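Nicotinate-nucleotide--dimethylbenzimidazole phosphoribosyltransferase (Thermus thermophilus HB8, PDB 1WX1) probably catalyses transfer of the phosphoribosyl group of nicotinate mononucleotide to 5,6-dimethylbenzimidazole, giving alpha-ribazole 5'-phosphate for cobalamin biosynthesis. Local coordinates at residues Y237-Y241 with A265-H271; A52-H56 with G227-I233; A171-T175 with F252-A256. Numbering follows the deposited sequence.

Contact 1 (Y237-Y241 with A265-H271); sequences YLEGY and APGLRDH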
ATOM      1  N   TYR A 237      -6.709  18.471  11.444  1.00 13.58           N
ATOM      2  CA  TYR A 237      -7.840  17.643  11.030  1.00 14.28           C
ATOM      3  C   TYR A 237      -9.183  18.375  11.089  1.00 14.37           C
ATOM      4  O   TYR A 237     -10.038  18.168  10.229  1.00 16.24           O
ATOM      5  CB  TYR A 237      -7.887  16.352  11.862  1.00 13.72           C
ATOM      6  CG  TYR A 237      -6.823  15.338  11.464  1.00 14.54           C
ATOM      7  CD1 TYR A 237      -5.930  14.827  12.406  1.00 14.12           C
ATOM      8  CD2 TYR A 237      -6.707  14.899  10.145  1.00 15.57           C
ATOM      9  CE1 TYR A 237      -4.947  13.909  12.046  1.00 13.66           C
ATOM     10  CE2 TYR A 237      -5.723  13.975   9.773  1.00 15.32           C
ATOM     11  CZ  TYR A 237      -4.848  13.487  10.733  1.00 13.52           C
ATOM     12  OH  TYR A 237      -3.854  12.607  10.372  1.00 14.18           O
ATOM     13  N   LEU A 238      -9.369  19.233  12.086  1.00 15.00           N
ATOM     14  CA  LEU A 238     -10.615  19.989  12.198  1.00 16.34           C
ATOM     15  C   LEU A 238     -10.793  20.889  10.977  1.00 17.67           C
ATOM     16  O   LEU A 238     -11.900  21.032  10.448  1.00 16.23           O
ATOM     17  CB  LEU A 238     -10.613  20.843  13.472  1.00 17.26           C
ATOM     18  CG  LEU A 238     -10.780  20.099  14.801  1.00 17.95           C
ATOM     19  CD1 LEU A 238     -10.617  21.073  15.960  1.00 17.58           C
ATOM     20  CD2 LEU A 238     -12.154  19.427  14.839  1.00 18.82           C
ATOM     21  N   GLU A 239      -9.695  21.489  10.529  1.00 16.55           N
ATOM     22  CA  GLU A 239      -9.720  22.379   9.373  1.00 15.88           C
ATOM     23  C   GLU A 239      -9.972  21.583   8.093  1.00 17.54           C
ATOM     24  O   GLU A 239     -10.741  22.013   7.222  1.00 17.44           O
ATOM     25  CB  GLU A 239      -8.388  23.131   9.263  1.00 16.31           C
ATOM     26  CG  GLU A 239      -8.350  24.211   8.175  1.00 18.69           C
ATOM     27  CD  GLU A 239      -9.263  25.392   8.474  1.00 21.62           C
ATOM     28  OE1 GLU A 239      -9.561  25.637   9.662  1.00 23.69           O
ATOM     29  OE2 GLU A 239      -9.669  26.093   7.521  1.00 23.91           O
ATOM     30  N   GLY A 240      -9.312  20.432   7.975  1.00 16.66           N
ATOM     31  CA  GLY A 240      -9.502  19.594   6.801  1.00 17.11           C
ATOM     32  C   GLY A 240     -10.936  19.088   6.762  1.00 18.06           C
ATOM     33  O   GLY A 240     -11.557  19.020   5.702  1.00 18.53           O
ATOM     34  N   TYR A 241     -11.454  18.729   7.932  1.00 17.28           N
ATOM     35  CA  TYR A 241     -12.825  18.237   8.065  1.00 20.03           C
ATOM     36  C   TYR A 241     -13.821  19.276   7.545  1.00 22.23           C
ATOM     37  O   TYR A 241     -14.701  18.972   6.736  1.00 22.18           O
ATOM     38  CB  TYR A 241     -13.109  17.929   9.539  1.00 20.18           C
ATOM     39  CG  TYR A 241     -14.563  17.677   9.878  1.00 21.87           C
ATOM     40  CD1 TYR A 241     -15.301  16.705   9.203  1.00 23.83           C
ATOM     41  CD2 TYR A 241     -15.188  18.388  10.901  1.00 23.63           C
ATOM     42  CE1 TYR A 241     -16.634  16.450   9.542  1.00 26.80           C
ATOM     43  CE2 TYR A 241     -16.516  18.140  11.248  1.00 27.46           C
ATOM     44  CZ  TYR A 241     -17.230  17.170  10.567  1.00 27.81           C
ATOM     45  OH  TYR A 241     -18.537  16.918  10.920  1.00 32.34           O
ATOM     46  N   ALA A 265     -15.362  17.281  17.561  1.00 22.19           N
ATOM     47  CA  ALA A 265     -16.263  17.243  16.408  1.00 21.77           C
ATOM     48  C   ALA A 265     -16.600  15.803  16.035  1.00 22.14           C
ATOM     49  O   ALA A 265     -15.917  15.190  15.217  1.00 20.27           O
ATOM     50  CB  ALA A 265     -15.611  17.949  15.222  1.00 22.79           C
ATOM     51  N   PRO A 266     -17.675  15.251  16.622  1.00 23.43           N
ATOM     52  CA  PRO A 266     -18.145  13.879  16.392  1.00 24.43           C
ATOM     53  C   PRO A 266     -18.210  13.423  14.931  1.00 22.73           C
ATOM     54  O   PRO A 266     -17.836  12.291  14.612  1.00 23.84           O
ATOM     55  CB  PRO A 266     -19.520  13.876  17.056  1.00 25.69           C
ATOM     56  CG  PRO A 266     -19.336  14.824  18.187  1.00 28.34           C
ATOM     57  CD  PRO A 266     -18.588  15.963  17.533  1.00 23.44           C
ATOM     58  N   GLY A 267     -18.685  14.294  14.049  1.00 22.06           N
ATOM     59  CA  GLY A 267     -18.804  13.930  12.646  1.00 22.70           C
ATOM     60  C   GLY A 267     -17.505  13.805  11.862  1.00 22.65           C
ATOM     61  O   GLY A 267     -17.496  13.295  10.738  1.00 20.11           O
ATOM     62  N   LEU A 268     -16.404  14.249  12.456  1.00 21.66           N
ATOM     63  CA  LEU A 268     -15.107  14.211  11.793  1.00 21.18           C
ATOM     64  C   LEU A 268     -14.644  12.796  11.464  1.00 21.47           C
ATOM     65  O   LEU A 268     -13.891  12.581  10.511  1.00 20.42           O
ATOM     66  CB  LEU A 268     -14.074  14.918  12.674  1.00 23.55           C
ATOM     67  CG  LEU A 268     -12.636  15.013  12.163  1.00 24.12           C
ATOM     68  CD1 LEU A 268     -12.054  16.360  12.582  1.00 24.09           C
ATOM     69  CD2 LEU A 268     -11.813  13.852  12.717  1.00 21.22           C
ATOM     70  N   ARG A 269     -15.117  11.833  12.247  1.00 21.29           N
ATOM     71  CA  ARG A 269     -14.744  10.442  12.062  1.00 21.66           C
ATOM     72  C   ARG A 269     -15.068   9.920  10.662  1.00 20.81           C
ATOM     73  O   ARG A 269     -14.344   9.086  10.133  1.00 17.61           O
ATOM     74  CB  ARG A 269     -15.454   9.578  13.094  1.00 27.32           C
ATOM     75  CG  ARG A 269     -15.015   8.122  13.101  1.00 33.40           C
ATOM     76  CD  ARG A 269     -15.925   7.339  14.041  1.00 39.69           C
ATOM     77  NE  ARG A 269     -17.068   6.760  13.341  1.00 45.55           N
ATOM     78  CZ  ARG A 269     -16.955   5.920  12.309  1.00 48.74           C
ATOM     79  NH1 ARG A 269     -15.750   5.562  11.859  1.00 50.51           N
ATOM     80  NH2 ARG A 269     -18.041   5.448  11.714  1.00 49.76           N
ATOM     81  N   ASP A 270     -16.154  10.410  10.064  1.00 21.02           N
ATOM     82  CA  ASP A 270     -16.566   9.976   8.724  1.00 22.19           C
ATOM     83  C   ASP A 270     -15.602  10.404   7.620  1.00 21.17           C
ATOM     84  O   ASP A 270     -15.652   9.876   6.510  1.00 20.17           O
ATOM     85  CB  ASP A 270     -17.964  10.510   8.395  1.00 26.26           C
ATOM     86  CG  ASP A 270     -19.010  10.018   9.364  1.00 30.63           C
ATOM     87  OD1 ASP A 270     -19.013   8.805   9.663  1.00 34.09           O
ATOM     88  OD2 ASP A 270     -19.826  10.845   9.822  1.00 36.13           O
ATOM     89  N   HIS A 271     -14.721  11.349   7.928  1.00 19.01           N
ATOM     90  CA  HIS A 271     -13.752  11.836   6.948  1.00 20.78           C
ATOM     91  C   HIS A 271     -12.376  11.198   7.103  1.00 20.45           C
ATOM     92  O   HIS A 271     -11.479  11.451   6.293  1.00 18.38           O
ATOM     93  CB  HIS A 271     -13.588  13.353   7.071  1.00 22.80           C
ATOM     94  CG  HIS A 271     -14.730  14.136   6.509  1.00 26.21           C
ATOM     95  ND1 HIS A 271     -14.577  15.032   5.471  1.00 27.79           N
ATOM     96  CD2 HIS A 271     -16.042  14.175   6.847  1.00 26.86           C
ATOM     97  CE1 HIS A 271     -15.742  15.588   5.196  1.00 29.85           C
ATOM     98  NE2 HIS A 271     -16.649  15.084   6.018  1.00 28.34           N
TER
HETATM   99  O   HOH W   1     -19.360  17.433  14.249  1.00 30.12           O

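Contact 2 (A52-H56 with G227-I233); sequences AAADH and GLELVAI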
ATOM      1  N   ALA A  52       3.500  18.591  12.310  1.00 13.17           N
ATOM      2  CA  ALA A  52       3.543  19.475  13.471  1.00 13.11           C
ATOM      3  C   ALA A  52       4.672  19.035  14.400  1.00 14.53           C
ATOM      4  O   ALA A  52       4.813  17.848  14.694  1.00 14.12           O
ATOM      5  CB  ALA A  52       2.205  19.436  14.202  1.00 14.20           C
ATOM      6  N   ALA A  53       5.468  19.992  14.868  1.00 12.51           N
ATOM      7  CA  ALA A  53       6.596  19.675  15.732  1.00 13.94           C
ATOM      8  C   ALA A  53       6.629  20.495  17.011  1.00 14.08           C
ATOM      9  O   ALA A  53       6.315  21.683  17.013  1.00 13.72           O
ATOM     10  CB  ALA A  53       7.906  19.874  14.964  1.00 14.27           C
ATOM     11  N   ALA A  54       7.027  19.843  18.097  1.00 14.01           N
ATOM     12  CA  ALA A  54       7.138  20.492  19.393  1.00 15.19           C
ATOM     13  C   ALA A  54       7.893  19.564  20.332  1.00 15.89           C
ATOM     14  O   ALA A  54       7.919  18.349  20.130  1.00 15.49           O
ATOM     15  CB  ALA A  54       5.751  20.799  19.959  1.00 13.67           C
ATOM     16  N   ASP A  55       8.506  20.140  21.358  1.00 16.50           N
ATOM     17  CA  ASP A  55       9.238  19.343  22.322  1.00 16.35           C
ATOM     18  C   ASP A  55       8.408  19.033  23.552  1.00 16.45           C
ATOM     19  O   ASP A  55       7.374  19.661  23.789  1.00 16.83           O
ATOM     20  CB  ASP A  55      10.552  20.030  22.679  1.00 15.59           C
ATOM     21  CG  ASP A  55      11.630  19.739  21.653  1.00 17.52           C
ATOM     22  OD1 ASP A  55      12.170  20.687  21.041  1.00 16.87           O
ATOM     23  OD2 ASP A  55      11.923  18.541  21.450  1.00 16.32           O
ATOM     24  N   HIS A  56       8.867  18.054  24.324  1.00 16.12           N
ATOM     25  CA  HIS A  56       8.151  17.586  25.505  1.00 17.08           C
ATOM     26  C   HIS A  56       9.000  17.572  26.775  1.00 16.81           C
ATOM     27  O   HIS A  56      10.104  17.029  26.785  1.00 16.23           O
ATOM     28  CB  HIS A  56       7.638  16.169  25.232  1.00 14.66           C
ATOM     29  CG  HIS A  56       6.729  16.077  24.049  1.00 17.51           C
ATOM     30  ND1 HIS A  56       5.358  15.975  24.166  1.00 18.70           N
ATOM     31  CD2 HIS A  56       6.986  16.105  22.717  1.00 17.97           C
ATOM     32  CE1 HIS A  56       4.812  15.947  22.966  1.00 20.19           C
ATOM     33  NE2 HIS A  56       5.782  16.025  22.067  1.00 18.94           N
ATOM     34  N   GLY A 227       0.560  17.103  24.310  1.00 18.62           N
ATOM     35  CA  GLY A 227       1.682  17.819  23.729  1.00 18.42           C
ATOM     36  C   GLY A 227       1.163  18.890  22.784  1.00 18.13           C
ATOM     37  O   GLY A 227       0.045  18.793  22.267  1.00 15.53           O
ATOM     38  N   LEU A 228       1.972  19.915  22.552  1.00 17.30           N
ATOM     39  CA  LEU A 228       1.575  21.009  21.674  1.00 15.33           C
ATOM     40  C   LEU A 228       1.292  20.584  20.237  1.00 15.20           C
ATOM     41  O   LEU A 228       0.311  21.029  19.644  1.00 14.46           O
ATOM     42  CB  LEU A 228       2.655  22.095  21.684  1.00 13.29           C
ATOM     43  CG  LEU A 228       2.774  22.825  23.025  1.00 13.71           C
ATOM     44  CD1 LEU A 228       4.176  23.388  23.182  1.00 13.92           C
ATOM     45  CD2 LEU A 228       1.719  23.936  23.103  1.00 13.12           C
ATOM     46  N   GLU A 229       2.149  19.735  19.675  1.00 15.34           N
ATOM     47  CA  GLU A 229       1.965  19.294  18.300  1.00 14.04           C
ATOM     48  C   GLU A 229       0.764  18.354  18.194  1.00 14.96           C
ATOM     49  O   GLU A 229       0.154  18.242  17.135  1.00 15.74           O
ATOM     50  CB  GLU A 229       3.243  18.614  17.762  1.00 15.11           C
ATOM     51  CG  GLU A 229       3.422  17.155  18.142  1.00 18.14           C
ATOM     52  CD  GLU A 229       4.092  16.963  19.485  1.00 18.58           C
ATOM     53  OE1 GLU A 229       3.810  17.755  20.410  1.00 19.39           O
ATOM     54  OE2 GLU A 229       4.891  16.008  19.613  1.00 20.04           O
ATOM     55  N   LEU A 230       0.415  17.682  19.288  1.00 13.84           N
ATOM     56  CA  LEU A 230      -0.737  16.781  19.263  1.00 14.69           C
ATOM     57  C   LEU A 230      -2.014  17.617  19.154  1.00 13.39           C
ATOM     58  O   LEU A 230      -2.957  17.251  18.449  1.00 14.56           O
ATOM     59  CB  LEU A 230      -0.778  15.908  20.530  1.00 15.08           C
ATOM     60  CG  LEU A 230       0.461  15.047  20.820  1.00 17.81           C
ATOM     61  CD1 LEU A 230       0.175  14.121  22.002  1.00 20.32           C
ATOM     62  CD2 LEU A 230       0.836  14.220  19.592  1.00 17.98           C
ATOM     63  N   VAL A 231      -2.037  18.743  19.857  1.00 12.52           N
ATOM     64  CA  VAL A 231      -3.182  19.644  19.821  1.00 14.04           C
ATOM     65  C   VAL A 231      -3.225  20.318  18.443  1.00 14.73           C
ATOM     66  O   VAL A 231      -4.298  20.522  17.877  1.00 13.43           O
ATOM     67  CB  VAL A 231      -3.071  20.713  20.924  1.00 15.61           C
ATOM     68  CG1 VAL A 231      -4.216  21.714  20.811  1.00 14.46           C
ATOM     69  CG2 VAL A 231      -3.087  20.037  22.290  1.00 16.35           C
ATOM     70  N   ALA A 232      -2.054  20.664  17.911  1.00 12.86           N
ATOM     71  CA  ALA A 232      -1.984  21.286  16.592  1.00 11.98           C
ATOM     72  C   ALA A 232      -2.511  20.298  15.553  1.00 12.29           C
ATOM     73  O   ALA A 232      -3.177  20.686  14.590  1.00 13.27           O
ATOM     74  CB  ALA A 232      -0.542  21.671  16.263  1.00 11.60           C
ATOM     75  N   ILE A 233      -2.213  19.017  15.754  1.00 11.06           N
ATOM     76  CA  ILE A 233      -2.669  17.989  14.833  1.00 11.87           C
ATOM     77  C   ILE A 233      -4.195  17.925  14.831  1.00 13.86           C
ATOM     78  O   ILE A 233      -4.813  17.731  13.784  1.00 13.31           O
ATOM     79  CB  ILE A 233      -2.019  16.633  15.177  1.00 12.50           C
ATOM     80  CG1 ILE A 233      -0.560  16.662  14.689  1.00 11.84           C
ATOM     81  CG2 ILE A 233      -2.791  15.475  14.533  1.00 10.76           C
ATOM     82  CD1 ILE A 233       0.318  15.554  15.233  1.00 12.54           C
TER
HETATM   83  O   HOH W   2       4.716  19.133  22.817  1.00 14.72           O

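Contact 3 (A171-T175 with F252-A256); sequences AAALT and FPVTA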
ATOM      1  N   ALA A 171       1.285  11.117  23.778  1.00 13.75           N
ATOM      2  CA  ALA A 171       0.207  10.533  22.982  1.00 15.12           C
ATOM      3  C   ALA A 171      -0.516   9.452  23.790  1.00 15.96           C
ATOM      4  O   ALA A 171      -1.738   9.325  23.710  1.00 15.93           O
ATOM      5  CB  ALA A 171       0.763   9.943  21.693  1.00 13.90           C
ATOM      6  N   ALA A 172       0.244   8.680  24.564  1.00 14.71           N
ATOM      7  CA  ALA A 172      -0.337   7.624  25.387  1.00 16.81           C
ATOM      8  C   ALA A 172      -1.223   8.229  26.472  1.00 18.07           C
ATOM      9  O   ALA A 172      -2.316   7.724  26.748  1.00 18.82           O
ATOM     10  CB  ALA A 172       0.766   6.779  26.017  1.00 17.10           C
ATOM     11  N   ALA A 173      -0.754   9.314  27.079  1.00 17.17           N
ATOM     12  CA  ALA A 173      -1.504   9.980  28.133  1.00 17.73           C
ATOM     13  C   ALA A 173      -2.807  10.553  27.591  1.00 19.10           C
ATOM     14  O   ALA A 173      -3.880  10.361  28.179  1.00 18.89           O
ATOM     15  CB  ALA A 173      -0.661  11.090  28.758  1.00 18.76           C
ATOM     16  N   LEU A 174      -2.708  11.255  26.466  1.00 17.07           N
ATOM     17  CA  LEU A 174      -3.876  11.860  25.845  1.00 16.54           C
ATOM     18  C   LEU A 174      -4.866  10.787  25.403  1.00 17.18           C
ATOM     19  O   LEU A 174      -6.077  10.937  25.574  1.00 18.61           O
ATOM     20  CB  LEU A 174      -3.456  12.709  24.643  1.00 17.53           C
ATOM     21  CG  LEU A 174      -4.594  13.388  23.873  1.00 19.45           C
ATOM     22  CD1 LEU A 174      -5.397  14.274  24.821  1.00 19.12           C
ATOM     23  CD2 LEU A 174      -4.018  14.220  22.732  1.00 16.40           C
ATOM     24  N   THR A 175      -4.351   9.700  24.842  1.00 17.67           N
ATOM     25  CA  THR A 175      -5.219   8.624  24.384  1.00 18.32           C
ATOM     26  C   THR A 175      -5.938   7.985  25.569  1.00 20.42           C
ATOM     27  O   THR A 175      -7.154   7.786  25.538  1.00 20.54           O
ATOM     28  CB  THR A 175      -4.420   7.558  23.626  1.00 17.31           C
ATOM     29  OG1 THR A 175      -3.846   8.142  22.448  1.00 17.87           O
ATOM     30  CG2 THR A 175      -5.322   6.393  23.223  1.00 18.80           C
ATOM     31  N   PHE A 252       0.675   6.528  15.921  1.00 15.87           N
ATOM     32  CA  PHE A 252       0.154   6.699  17.276  1.00 15.95           C
ATOM     33  C   PHE A 252      -0.038   8.153  17.737  1.00 16.21           C
ATOM     34  O   PHE A 252      -1.135   8.532  18.157  1.00 16.03           O
ATOM     35  CB  PHE A 252       1.057   5.916  18.252  1.00 15.78           C
ATOM     36  CG  PHE A 252       0.534   5.838  19.664  1.00 17.79           C
ATOM     37  CD1 PHE A 252       1.327   6.254  20.735  1.00 17.19           C
ATOM     38  CD2 PHE A 252      -0.731   5.328  19.931  1.00 16.91           C
ATOM     39  CE1 PHE A 252       0.868   6.156  22.050  1.00 17.99           C
ATOM     40  CE2 PHE A 252      -1.201   5.226  21.244  1.00 18.71           C
ATOM     41  CZ  PHE A 252      -0.400   5.643  22.306  1.00 17.88           C
ATOM     42  N   PRO A 253       1.016   8.988  17.668  1.00 15.54           N
ATOM     43  CA  PRO A 253       0.863  10.382  18.101  1.00 14.28           C
ATOM     44  C   PRO A 253      -0.119  11.154  17.216  1.00 13.53           C
ATOM     45  O   PRO A 253      -0.957  11.908  17.712  1.00 13.85           O
ATOM     46  CB  PRO A 253       2.292  10.931  18.012  1.00 15.71           C
ATOM     47  CG  PRO A 253       3.141   9.703  18.258  1.00 15.92           C
ATOM     48  CD  PRO A 253       2.433   8.676  17.405  1.00 17.46           C
ATOM     49  N   VAL A 254      -0.024  10.963  15.903  1.00 12.07           N
ATOM     50  CA  VAL A 254      -0.936  11.654  14.991  1.00 13.32           C
ATOM     51  C   VAL A 254      -2.381  11.236  15.250  1.00 13.83           C
ATOM     52  O   VAL A 254      -3.289  12.064  15.263  1.00 14.60           O
ATOM     53  CB  VAL A 254      -0.574  11.373  13.507  1.00 14.48           C
ATOM     54  CG1 VAL A 254      -1.726  11.796  12.587  1.00 15.17           C
ATOM     55  CG2 VAL A 254       0.697  12.147  13.139  1.00 12.90           C
ATOM     56  N   THR A 255      -2.591   9.944  15.464  1.00 13.46           N
ATOM     57  CA  THR A 255      -3.929   9.440  15.713  1.00 13.84           C
ATOM     58  C   THR A 255      -4.447   9.924  17.061  1.00 14.99           C
ATOM     59  O   THR A 255      -5.646  10.072  17.244  1.00 15.42           O
ATOM     60  CB  THR A 255      -3.948   7.900  15.619  1.00 13.93           C
ATOM     61  OG1 THR A 255      -3.478   7.521  14.320  1.00 13.66           O
ATOM     62  CG2 THR A 255      -5.369   7.356  15.793  1.00 13.59           C
ATOM     63  N   ALA A 256      -3.545  10.186  18.007  1.00 16.37           N
ATOM     64  CA  ALA A 256      -3.972  10.709  19.304  1.00 15.67           C
ATOM     65  C   ALA A 256      -4.537  12.110  19.041  1.00 15.98           C
ATOM     66  O   ALA A 256      -5.527  12.522  19.647  1.00 15.20           O
ATOM     67  CB  ALA A 256      -2.787  10.784  20.271  1.00 13.36           C
TER

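Contact 1 (Y237-Y241 with A265-H271)
Here a helix of the central alpha/beta domain packs against the 3-10 turn that carries the chain from helix 252-264 into strand 272-274. Y237 meets the turn through its base: its O lies 3.6 Å from L268 CD1 and its CB 4.2 Å from that same L268 CD1. Its ring runs off in another direction, and the hydroxyl hydrogen-bonds to the carbonyl of V248. L238 contributes pure hydrocarbon, with CD2 lying 3.8 Å from A265 CB and 3.8 Å from L268 CD1, while E239 turns from the turn to form salt bridges with R144 and R148. Y241 makes the largest contribution. One face of its ring receives L268 CA in a CH-pi contact, 3.7 Å from the centroid and 18° off the normal. Its edge meets the face of H271 in a T-shaped pair, with centroids 5.0 Å apart and planes at 90°. H271 ND1 is bonded to the carbonyl of L245, which helps fix that imidazole. Glycine suits position 267, since an idealised CB on G267 would clash with Y241 OH. A water accepts from G267 N at 3.2 Å and is only weakly linked to Y241 OH at 3.5 Å. The two segments are thus joined by apolar and aromatic fit rather than by direct polar bonds, and the water adds at most a weak link at the tyrosine's tip.

Contact 2 (A52-H56 with G227-I233)
Side chains on the strand alternate: A52 and A54 point toward the helix, whereas A53 meets V103 and M163 on the opposite side. Methyl groups suit this face because the axes approach to 7.0 Å, nearly antiparallel at 159°. A52 CB lies 3.8 Å from E229 CB, 4.1 Å from A232 CB and 3.9 Å from I233 CG1, and A54 CB sits 3.8 Å from L228 CB. E229 adopts chi1 p (82°) and then bends back with chi2 at -86°, bringing its carboxylate beside H56. The m rotamer of H56 presents the edge of its ring, and H56 NE2 donates to E229 OE2 at 2.6 Å, a buried His-carboxylate hydrogen bond. N167 also bonds to that oxygen. A water donates to D55 O and E229 OE1 and accepts from L228 N, each at 2.9 Å, satisfying an amide of the helix's first turn. Glycine suits the N-cap position 227: with H56 placed as it is, a CB would come about 2.4 Å from H56 CE1. This polar cluster lies at the C-terminal end of a strand in a Rossmann-like sheet, where such folds usually place active sites; consistently, the side chain of A53 is about 9 Å from that of E304, the predicted proton acceptor. Strand 47-54 runs between strands 94-100 and 157-163, while helix 167-179 touches H56 and helix 133-152 touches L228.

Contact 3 (A171-T175 with F252-A256)
Helix-on-helix packing in the Rossmann-like domain joins two helices that follow neighbouring parallel strands, 157-163 and 247-249. The short segments cross at 35° with axes 9.0 Å apart, a spacing made possible by small interface residues. The methyl of A171 is the bump on one side: A171 CB enters a hollow formed by F252 CE1 at 3.8 Å, P253 CA at 3.6 Å and A256 CB at 3.9 Å. A256 returns the fit, its CB settling beside A171, with T175 OG1 at 3.6 Å and L174 CD2 at 4.4 Å. Alanine is apt at both places because a longer side chain would push the helices apart. F252, whose t rotamer swings its ring across the gap, covers the flank of the other helix, with F252 CE1 4.0 Å from A172 CB. Proline is tolerated at 253 because first-turn amides need no carbonyl partner within the helix. V254 points away, against I233 and Y237; beside the seam, Q286 bonds to both the T175 hydroxyl and the F252 carbonyl, linking the two helices. Threonine suits this buried seam partly because T175 OG1 donates to A171 O, one turn back in its own helix, at 2.7 Å.

In the fold
Contacts 2 and 3 lie wholly in the core, whereas contact 1 is only partly buried. Helix 228-242 serves both contact 1 and contact 2, toward its C-terminal and N-terminal ends respectively, with centres about 19 Å apart. Contact 3 touches both: L230 CD2 of contact 2 is 3.5 Å from P253 O, and Y237 OH of contact 1 is 3.2 Å from V254 CG1. Chemistry changes with place: aromatic packing on a turn with a weak water link in contact 1, a buried histidine-carboxylate hydrogen bond with a three-bonded water beside small methyls at a strand end in contact 2, and close alanine-rich helix packing in contact 3.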